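Local coordinates for putative ADP-Ribosyltransferase Scabin (Streptomyces scabiei 87.22, PDB 5EWY), which probably transfers ADP-ribose from NAD+ to DNA as a mono-ADP-ribosyltransferase toxin of a plant-pathogenic bacterium, at residues Tyr115-Tyr120 with Gln158-Phe163. Residues are numbered along the deposited sequence; the frame is centred on the assembly and turned at random.
With 5TQ (4-(8-fluoranyl-6-oxidanylidene-1,3,4,5-tetrahydrobenzo[c][1,6]naphthyridin-2-yl)butanoic acid), chain B.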
loop_
_atom_site.group_PDB
_atom_site.type_symbol
_atom_site.label_atom_id
_atom_site.label_comp_id
_atom_site.label_asym_id
_atom_site.label_seq_id
_atom_site.Cartn_x
_atom_site.Cartn_y
_atom_site.Cartn_z
ATOM N N TYR A 115 -6.970 4.752 -5.291
ATOM C CA TYR A 115 -6.005 4.401 -4.256
ATOM C C TYR A 115 -5.707 2.908 -4.256
ATOM O O TYR A 115 -6.575 2.075 -4.535
ATOM C CB TYR A 115 -6.558 4.770 -2.870
ATOM C CG TYR A 115 -6.949 6.209 -2.752
ATOM C CD1 TYR A 115 -5.978 7.205 -2.738
ATOM C CD2 TYR A 115 -8.281 6.593 -2.661
ATOM C CE1 TYR A 115 -6.328 8.541 -2.656
ATOM C CE2 TYR A 115 -8.633 7.913 -2.555
ATOM C CZ TYR A 115 -7.654 8.886 -2.557
ATOM O OH TYR A 115 -8.008 10.203 -2.465
ATOM N N VAL A 116 -4.466 2.568 -3.915
ATOM C CA VAL A 116 -4.119 1.213 -3.512
ATOM C C VAL A 116 -3.838 1.238 -2.018
ATOM O O VAL A 116 -2.954 1.977 -1.565
ATOM C CB VAL A 116 -2.920 0.660 -4.294
ATOM C CG1 VAL A 116 -2.481 -0.679 -3.724
ATOM C CG2 VAL A 116 -3.282 0.502 -5.772
ATOM N N SER A 117 -4.556 0.411 -1.269
ATOM C CA SER A 117 -4.416 0.367 0.178
ATOM C C SER A 117 -3.240 -0.497 0.575
ATOM O O SER A 117 -3.030 -1.584 0.043
ATOM C CB SER A 117 -5.653 -0.235 0.819
ATOM O OG SER A 117 -6.773 0.616 0.610
ATOM N N THR A 118 -2.491 -0.007 1.557
ATOM C CA THR A 118 -1.405 -0.735 2.205
ATOM C C THR A 118 -1.541 -0.467 3.691
ATOM O O THR A 118 -2.342 0.361 4.127
ATOM C CB THR A 118 -0.019 -0.278 1.715
ATOM O OG1 THR A 118 0.272 1.033 2.216
ATOM C CG2 THR A 118 0.056 -0.293 0.161
ATOM N N THR A 119 -0.698 -1.128 4.480
ATOM C CA THR A 119 -0.739 -0.952 5.921
ATOM C C THR A 119 0.665 -0.896 6.505
ATOM O O THR A 119 1.585 -1.543 6.017
ATOM C CB THR A 119 -1.555 -2.095 6.592
ATOM O OG1 THR A 119 -1.537 -1.956 8.005
ATOM C CG2 THR A 119 -1.035 -3.451 6.208
ATOM N N TYR A 120 0.760 -0.211 7.642
ATOM C CA TYR A 120 1.962 -0.262 8.450
ATOM C C TYR A 120 2.112 -1.584 9.192
ATOM O O TYR A 120 3.196 -1.870 9.715
ATOM C CB TYR A 120 1.907 0.846 9.506
ATOM C CG TYR A 120 2.030 2.273 9.026
ATOM C CD1 TYR A 120 3.245 2.778 8.600
ATOM C CD2 TYR A 120 0.955 3.155 9.122
ATOM C CE1 TYR A 120 3.384 4.100 8.218
ATOM C CE2 TYR A 120 1.087 4.483 8.723
ATOM C CZ TYR A 120 2.316 4.945 8.300
ATOM O OH TYR A 120 2.481 6.257 7.913
ATOM N N GLN A 158 -6.577 -0.675 11.089
ATOM C CA GLN A 158 -5.879 -1.137 9.906
ATOM C C GLN A 158 -4.613 -0.337 9.613
ATOM O O GLN A 158 -3.837 -0.736 8.735
ATOM C CB GLN A 158 -6.769 -1.031 8.675
ATOM C CG GLN A 158 -8.018 -1.861 8.685
ATOM C CD GLN A 158 -8.700 -1.785 7.330
ATOM O OE1 GLN A 158 -9.020 -0.679 6.819
ATOM N NE2 GLN A 158 -8.904 -2.937 6.725
ATOM N N VAL A 159 -4.428 0.804 10.286
ATOM C CA VAL A 159 -3.243 1.653 10.142
ATOM C C VAL A 159 -2.810 1.744 8.678
ATOM O O VAL A 159 -1.672 1.414 8.292
ATOM C CB VAL A 159 -2.120 1.293 11.134
ATOM C CG1 VAL A 159 -2.565 1.558 12.551
ATOM C CG2 VAL A 159 -1.647 -0.143 10.969
ATOM N N GLU A 160 -3.723 2.254 7.864
ATOM C CA GLU A 160 -3.649 2.212 6.413
ATOM C C GLU A 160 -2.829 3.373 5.870
ATOM O O GLU A 160 -2.852 4.490 6.401
ATOM C CB GLU A 160 -5.064 2.265 5.831
ATOM C CG GLU A 160 -5.098 2.150 4.337
ATOM C CD GLU A 160 -6.485 2.139 3.768
ATOM O OE1 GLU A 160 -7.445 1.998 4.552
ATOM O OE2 GLU A 160 -6.588 2.275 2.528
ATOM N N VAL A 161 -2.134 3.092 4.778
ATOM C CA VAL A 161 -1.492 4.090 3.932
ATOM C C VAL A 161 -2.057 3.875 2.529
ATOM O O VAL A 161 -1.949 2.776 1.956
ATOM C CB VAL A 161 0.042 3.964 3.952
ATOM C CG1 VAL A 161 0.687 4.976 2.991
ATOM C CG2 VAL A 161 0.599 4.145 5.374
ATOM N N ALA A 162 -2.670 4.918 1.977
ATOM C CA ALA A 162 -3.342 4.830 0.685
ATOM C C ALA A 162 -2.484 5.472 -0.396
ATOM O O ALA A 162 -2.153 6.663 -0.309
ATOM C CB ALA A 162 -4.684 5.543 0.744
ATOM N N PHE A 163 -2.144 4.699 -1.429
ATOM C CA PHE A 163 -1.267 5.182 -2.487
ATOM C C PHE A 163 -2.078 5.686 -3.672
ATOM O O PHE A 163 -2.639 4.873 -4.426
ATOM C CB PHE A 163 -0.273 4.102 -2.927
ATOM C CG PHE A 163 0.896 4.010 -2.007
ATOM C CD1 PHE A 163 2.018 4.796 -2.209
ATOM C CD2 PHE A 163 0.834 3.217 -0.868
ATOM C CE1 PHE A 163 3.076 4.760 -1.321
ATOM C CE2 PHE A 163 1.877 3.179 0.031
ATOM C CZ PHE A 163 3.000 3.950 -0.186
HETATM N N12 5TQ B . -9.037 -4.615 -0.034
HETATM C C13 5TQ B . -8.351 -5.666 -0.483
HETATM C C15 5TQ B . -10.422 -4.349 -0.541
HETATM C C17 5TQ B . -10.365 -3.671 -2.992
HETATM C C01 5TQ B . -4.815 -2.761 4.027
HETATM C C02 5TQ B . -5.509 -1.690 4.573
HETATM C C03 5TQ B . -6.789 -1.369 4.133
HETATM C C04 5TQ B . -7.372 -2.116 3.118
HETATM C C05 5TQ B . -6.699 -3.221 2.561
HETATM C C06 5TQ B . -5.404 -3.523 3.018
HETATM C C07 5TQ B . -4.699 -4.672 2.463
HETATM C C08 5TQ B . -7.283 -4.020 1.510
HETATM C C09 5TQ B . -6.515 -5.112 1.017
HETATM N N10 5TQ B . -5.270 -5.389 1.477
HETATM C C11 5TQ B . -8.558 -3.831 0.959
HETATM C C14 5TQ B . -7.095 -5.924 -0.038
HETATM C C16 5TQ B . -10.710 -4.748 -1.982
HETATM C C18 5TQ B . -8.908 -3.745 -3.400
HETATM O O19 5TQ B . -3.544 -4.970 2.865
HETATM F F20 5TQ B . -4.942 -0.973 5.543
HETATM O O21 5TQ B . -8.607 -3.653 -4.619
HETATM O O22 5TQ B . -8.033 -3.899 -2.529
#
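Ser-117 and Glu-160 meet across two antiparallel strands, 115-119 and 160-164, in the ADP-ribosyltransferase fold. Ser-117 to Thr-119, Ser-Thr-Thr, take the place of the family's STS motif, and Gln-158 and Glu-160 form its Q-x-E; in relatives that glutamate is catalytic and the serine helps position it, as probably here. The Glu-160 chain runs extended, with CG anti to the backbone N (chi1 -177°). Its CB lies 3.3 Å from F20 of the inhibitor 5TQ, CG packs 3.3 Å from Thr-118 O, and CD and OE1 border inhibitor carbon C03. At the tip, OE2 accepts a short 2.5 Å hydrogen bond from Ser-117 OG, which arrives from above the carboxylate plane. Serine suits the place: its hydroxyl also bonds Tyr-106 OH, and its small CB lies 3.4 Å from inhibitor C04. The other face, carrying Val-116, Thr-118, Val-161 and Phe-163, is largely apolar. There Val-161 CG2, a methyl of the beta-branched valine, sits over one face of the Tyr-120 ring, while Tyr-120 OH bonds Asp-144. Thr-119 OG1 donates to Gln-158 O at 2.7 Å. Thr-118 supplies two donors: its backbone N and its OG1, the latter 2.8 Å away, grip Val-161 O from opposite faces of the carbonyl plane.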